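Local coordinates for alginate lyase (Aplysia kurodai, PDB 5GMT), which is an alginate lyase of polysaccharide lyase family 14 that probably cuts glycosidic bonds in alginate, with a specificity for polymannuronate, at residues S26-S29 with T30-G33; Y125-G129 with G130-S134. One frame throughout, in Å; residues are numbered along the deposited sequence.

Interaction 1. Residues S26-S29 with T30-G33; sequences SHVS and TILG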
ATOM      1  N   SER A  26       9.800  -9.974  20.970  1.00 15.94           N
ATOM      2  CA  SER A  26      10.596 -10.682  19.971  1.00 17.19           C
ATOM      3  C   SER A  26       9.729 -11.608  19.120  1.00 15.47           C
ATOM      4  O   SER A  26      10.196 -12.136  18.108  1.00 14.97           O
ATOM      5  CB  SER A  26      11.720 -11.486  20.632  1.00 15.01           C
ATOM      6  OG  SER A  26      12.810 -10.644  20.995  1.00 18.52           O
ATOM      7  N   HIS A  27       8.478 -11.815  19.533  1.00 13.22           N
ATOM      8  CA  HIS A  27       7.558 -12.704  18.813  1.00 10.44           C
ATOM      9  C   HIS A  27       6.798 -11.919  17.766  1.00 12.82           C
ATOM     10  O   HIS A  27       6.017 -11.025  18.109  1.00 10.28           O
ATOM     11  CB  HIS A  27       6.562 -13.371  19.765  1.00 14.75           C
ATOM     12  CG  HIS A  27       7.203 -14.245  20.793  1.00 29.36           C
ATOM     13  ND1 HIS A  27       7.517 -15.566  20.551  1.00 31.18           N
ATOM     14  CD2 HIS A  27       7.593 -13.989  22.063  1.00 25.54           C
ATOM     15  CE1 HIS A  27       8.072 -16.085  21.630  1.00 32.74           C
ATOM     16  NE2 HIS A  27       8.130 -15.152  22.563  1.00 28.76           N
ATOM     17  N   VAL A  28       7.023 -12.245  16.496  1.00  9.30           N
ATOM     18  CA  VAL A  28       6.440 -11.458  15.419  1.00  8.10           C
ATOM     19  C   VAL A  28       4.931 -11.573  15.477  1.00 11.14           C
ATOM     20  O   VAL A  28       4.225 -10.596  15.236  1.00 11.10           O
ATOM     21  CB  VAL A  28       6.969 -11.896  14.028  1.00  9.66           C
ATOM     22  CG1 VAL A  28       6.141 -11.254  12.901  1.00  8.14           C
ATOM     23  CG2 VAL A  28       8.443 -11.515  13.895  1.00 12.60           C
ATOM     24  N   SER A  29       4.434 -12.745  15.862  1.00  7.67           N
ATOM     25  CA  SER A  29       2.986 -12.897  16.000  1.00  8.78           C
ATOM     26  C   SER A  29       2.400 -11.916  17.018  1.00  9.30           C
ATOM     27  O   SER A  29       1.273 -11.454  16.852  1.00 13.69           O
ATOM     28  CB  SER A  29       2.612 -14.322  16.388  1.00 11.98           C
ATOM     29  OG  SER A  29       1.195 -14.440  16.435  1.00 21.51           O
ATOM     30  N   THR A  30       3.169 -11.573  18.050  1.00  7.34           N
ATOM     31  CA  THR A  30       2.709 -10.606  19.027  1.00  9.48           C
ATOM     32  C   THR A  30       2.883  -9.176  18.506  1.00  9.19           C
ATOM     33  O   THR A  30       2.022  -8.321  18.718  1.00 10.67           O
ATOM     34  CB  THR A  30       3.442 -10.788  20.369  1.00 12.24           C
ATOM     35  OG1 THR A  30       3.187 -12.114  20.858  1.00 12.60           O
ATOM     36  CG2 THR A  30       2.935  -9.779  21.390  1.00 14.28           C
ATOM     37  N   ILE A  31       3.989  -8.920  17.812  1.00 10.79           N
ATOM     38  CA  ILE A  31       4.199  -7.608  17.192  1.00  9.67           C
ATOM     39  C   ILE A  31       3.008  -7.240  16.308  1.00  8.16           C
ATOM     40  O   ILE A  31       2.514  -6.111  16.344  1.00  9.10           O
ATOM     41  CB  ILE A  31       5.497  -7.577  16.357  1.00  6.02           C
ATOM     42  CG1 ILE A  31       6.713  -7.749  17.284  1.00  7.83           C
ATOM     43  CG2 ILE A  31       5.606  -6.281  15.545  1.00 10.02           C
ATOM     44  CD1 ILE A  31       8.027  -7.922  16.559  1.00  6.21           C
ATOM     45  N   LEU A  32       2.529  -8.214  15.545  1.00  8.50           N
ATOM     46  CA  LEU A  32       1.475  -7.965  14.563  1.00  9.58           C
ATOM     47  C   LEU A  32       0.076  -8.207  15.120  1.00 12.38           C
ATOM     48  O   LEU A  32      -0.896  -8.194  14.364  1.00  8.59           O
ATOM     49  CB  LEU A  32       1.682  -8.853  13.333  1.00  8.79           C
ATOM     50  CG  LEU A  32       3.009  -8.724  12.610  1.00  8.01           C
ATOM     51  CD1 LEU A  32       3.023  -9.663  11.403  1.00  7.22           C
ATOM     52  CD2 LEU A  32       3.214  -7.271  12.195  1.00  7.92           C
ATOM     53  N   GLY A  33      -0.025  -8.411  16.433  1.00  9.30           N
ATOM     54  CA  GLY A  33      -1.283  -8.821  17.039  1.00  9.74           C
ATOM     55  C   GLY A  33      -2.503  -7.988  16.680  1.00  9.96           C
ATOM     56  O   GLY A  33      -3.549  -8.536  16.314  1.00 11.88           O
TER
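With chi1 of V28 at 169°, its CG1 swings round beside its own carbonyl carbon, while L32 carries CG beside its backbone N (chi1 -57°). The two side chains therefore run alongside each other, pointing the same way, and V28 CG1 meets L32 CD1 at 3.8 Å. The other methyl of V28, CG2, makes a looser touch with I31 CD1 at 4.5 Å. Beneath these apolar groups the backbone winds into one short helical turn. H27, at the N-cap position, offers its carbonyl rather than its ring: I31 N donates to H27 O at 2.9 Å, an almost straight bond (162°) lying in the carbonyl plane. T30 N reaches the same oxygen by a bent, weak bond, so two N-H groups share one acceptor. One residue on, L32 N binds V28 O at 2.9 Å, nearly in line with the C=O, and L32 CG rests against that oxygen at 3.4 Å. Beside the cap, T30 OG1 packs on H27 CB at 3.8 Å. L32 is already leaving helical geometry, and the bond from G33 N to T30 O, 3.1 Å, spans just three residues. The hydroxyl of S29 is hydrogen-bonded to K36. Helix 28-31 lies against the sheet through V28, which touches I47 of strand 47-50 and D44 in a loop, and through I31, which packs on T49 of the same strand and on V22.

Interaction 2. Residues Y125-G129 with G130-S134; sequences YKCSG and GSNPS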
ATOM      1  N   TYR A 125      -6.970 -11.952  -2.125  1.00  7.45           N
ATOM      2  CA  TYR A 125      -5.528 -11.877  -1.852  1.00 10.54           C
ATOM      3  C   TYR A 125      -4.673 -12.227  -3.067  1.00  8.16           C
ATOM      4  O   TYR A 125      -3.477 -12.506  -2.922  1.00  8.68           O
ATOM      5  CB  TYR A 125      -5.148 -12.804  -0.681  1.00  7.65           C
ATOM      6  CG  TYR A 125      -6.102 -12.747   0.490  1.00  8.50           C
ATOM      7  CD1 TYR A 125      -6.436 -11.531   1.081  1.00  8.73           C
ATOM      8  CD2 TYR A 125      -6.711 -13.908   0.979  1.00  8.17           C
ATOM      9  CE1 TYR A 125      -7.314 -11.467   2.138  1.00  9.08           C
ATOM     10  CE2 TYR A 125      -7.603 -13.857   2.040  1.00  7.00           C
ATOM     11  CZ  TYR A 125      -7.906 -12.625   2.611  1.00  8.87           C
ATOM     12  OH  TYR A 125      -8.781 -12.549   3.653  1.00  9.36           O
ATOM     13  N   LYS A 126      -5.263 -12.192  -4.260  1.00  7.98           N
ATOM     14  CA  LYS A 126      -4.586 -12.733  -5.453  1.00  6.95           C
ATOM     15  C   LYS A 126      -4.063 -11.670  -6.416  1.00 12.55           C
ATOM     16  O   LYS A 126      -3.539 -12.001  -7.482  1.00 14.18           O
ATOM     17  CB  LYS A 126      -5.536 -13.676  -6.210  1.00  8.02           C
ATOM     18  CG  LYS A 126      -6.074 -14.821  -5.356  1.00  9.60           C
ATOM     19  CD  LYS A 126      -4.951 -15.674  -4.826  1.00 15.59           C
ATOM     20  CE  LYS A 126      -5.486 -16.812  -3.964  1.00 23.53           C
ATOM     21  NZ  LYS A 126      -4.381 -17.644  -3.392  1.00 26.61           N
ATOM     22  N   CYS A 127      -4.191 -10.396  -6.053  1.00  7.24           N
ATOM     23  CA  CYS A 127      -3.820  -9.339  -6.973  1.00  7.60           C
ATOM     24  C   CYS A 127      -2.430  -8.779  -6.690  1.00 10.90           C
ATOM     25  O   CYS A 127      -2.276  -7.675  -6.156  1.00  9.16           O
ATOM     26  CB  CYS A 127      -4.873  -8.224  -6.940  1.00  9.48           C
ATOM     27  SG  CYS A 127      -6.332  -8.661  -7.950  1.00 10.09           S
ATOM     28  N   SER A 128      -1.419  -9.556  -7.064  1.00  7.84           N
ATOM     29  CA  SER A 128      -0.034  -9.143  -6.898  1.00 10.19           C
ATOM     30  C   SER A 128       0.813 -10.029  -7.781  1.00 12.14           C
ATOM     31  O   SER A 128       0.323 -11.034  -8.288  1.00 11.08           O
ATOM     32  CB  SER A 128       0.401  -9.256  -5.431  1.00  7.87           C
ATOM     33  OG  SER A 128       0.460 -10.617  -5.035  1.00  9.49           O
ATOM     34  N   GLY A 129       2.090  -9.701  -7.937  1.00 12.15           N
ATOM     35  CA  GLY A 129       2.934 -10.537  -8.770  1.00 14.23           C
ATOM     36  C   GLY A 129       2.460 -10.445 -10.216  1.00 16.83           C
ATOM     37  O   GLY A 129       2.156  -9.360 -10.720  1.00 23.09           O
ATOM     38  N   GLY A 130       2.385 -11.575 -10.895  1.00 19.21           N
ATOM     39  CA  GLY A 130       1.916 -11.537 -12.266  1.00 19.14           C
ATOM     40  C   GLY A 130       0.438 -11.855 -12.349  1.00 20.90           C
ATOM     41  O   GLY A 130      -0.069 -12.144 -13.436  1.00 18.15           O
ATOM     42  N   SER A 131      -0.248 -11.787 -11.203  1.00 11.27           N
ATOM     43  CA  SER A 131      -1.619 -12.293 -11.080  1.00 11.87           C
ATOM     44  C   SER A 131      -2.681 -11.197 -10.931  1.00 15.59           C
ATOM     45  O   SER A 131      -2.602 -10.354 -10.051  1.00 11.71           O
ATOM     46  CB  SER A 131      -1.703 -13.243  -9.891  1.00 14.31           C
ATOM     47  OG  SER A 131      -3.038 -13.639  -9.656  1.00 18.80           O
ATOM     48  N   ASN A 132      -3.698 -11.230 -11.777  1.00 10.72           N
ATOM     49  CA  ASN A 132      -4.752 -10.226 -11.684  1.00 11.69           C
ATOM     50  C   ASN A 132      -6.113 -10.813 -12.052  1.00 11.52           C
ATOM     51  O   ASN A 132      -6.745 -10.377 -13.020  1.00 13.07           O
ATOM     52  CB  ASN A 132      -4.433  -9.035 -12.586  1.00  8.41           C
ATOM     53  CG  ASN A 132      -5.309  -7.810 -12.278  1.00 10.71           C
ATOM     54  OD1 ASN A 132      -5.560  -7.490 -11.119  1.00 10.00           O
ATOM     55  ND2 ASN A 132      -5.793  -7.147 -13.324  1.00 12.83           N
ATOM     56  N   PRO A 133      -6.575 -11.791 -11.266  1.00 11.17           N
ATOM     57  CA  PRO A 133      -7.847 -12.443 -11.581  1.00 13.76           C
ATOM     58  C   PRO A 133      -9.003 -11.521 -11.270  1.00 14.27           C
ATOM     59  O   PRO A 133      -8.817 -10.495 -10.621  1.00 10.68           O
ATOM     60  CB  PRO A 133      -7.859 -13.654 -10.655  1.00 12.87           C
ATOM     61  CG  PRO A 133      -7.113 -13.152  -9.430  1.00 13.49           C
ATOM     62  CD  PRO A 133      -6.002 -12.292  -9.997  1.00 11.67           C
ATOM     63  N   SER A 134     -10.193 -11.900 -11.711  1.00  9.82           N
ATOM     64  CA  SER A 134     -11.359 -11.064 -11.536  1.00 11.65           C
ATOM     65  C   SER A 134     -11.961 -11.239 -10.157  1.00 15.51           C
ATOM     66  O   SER A 134     -13.179 -11.221 -10.009  1.00 18.59           O
ATOM     67  CB  SER A 134     -12.403 -11.403 -12.607  1.00 15.40           C
ATOM     68  OG  SER A 134     -13.402 -10.403 -12.666  1.00 17.50           O
TER
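The ring of P133 presents CG and CD to K126: CG lies 3.6 Å from K126 CB, and CD lies 3.5 Å from K126 O. The amide of N132 points its oxygen at the sulfur of C127, with OD1 3.5 Å from SG, while its nitrogen ND2 is hydrogen-bonded to the carbonyl of I155. The carbonyl groups of K126 and S128 are both gripped by S131, but in different ways. With chi1 at 174°, S131 OG sits beside its own carbonyl carbon and donates to K126 O at 2.8 Å, in the plane of that carbonyl. S131 N instead approaches S128 O from above the carbonyl plane, 43° out of it, in a 3.1 Å bond that closes the turn. Between them, C127 CA makes a C-H...O contact with S131 O at 3.5 Å. Putting an alanine at S131 removes OG and would probably leave K126 O without its short, in-plane hydroxyl partner, freeing the arm before the turn to shift against the arm after it. The lysine chain bends at its second torsion and carries its amino end away from the turn. The sulfur of C127 is joined to C136 by a disulfide, which ties the loop to the start of strand 136-143. From S128 to S131 the backbone forms a type II' beta turn, with G129 at the second position, where its positive phi favours glycine. The result is a tight chain reversal, its two arms running 158° apart, within the long loop that joins antiparallel strands 110-118 and 136-143.

Interaction 1 comes early in the chain, between strands 14-19 and 38-42, and interaction 2 follows much later, between strands 110-118 and 136-143. Their centres lie 27 Å apart and their nearest atoms about 14 Å apart, so they do not touch. Both belong to connections of a two-sheet antiparallel beta fold, consistent with the concanavalin clan. Residues 26-33 lie on the passage from strand 14-19 of one sheet to strand 38-42, an outermost strand of the other, and pack on strand 47-50. Residues 125-134 join two neighbouring strands within that second sheet. One contact thus shapes a link between sheets, the other a link within one.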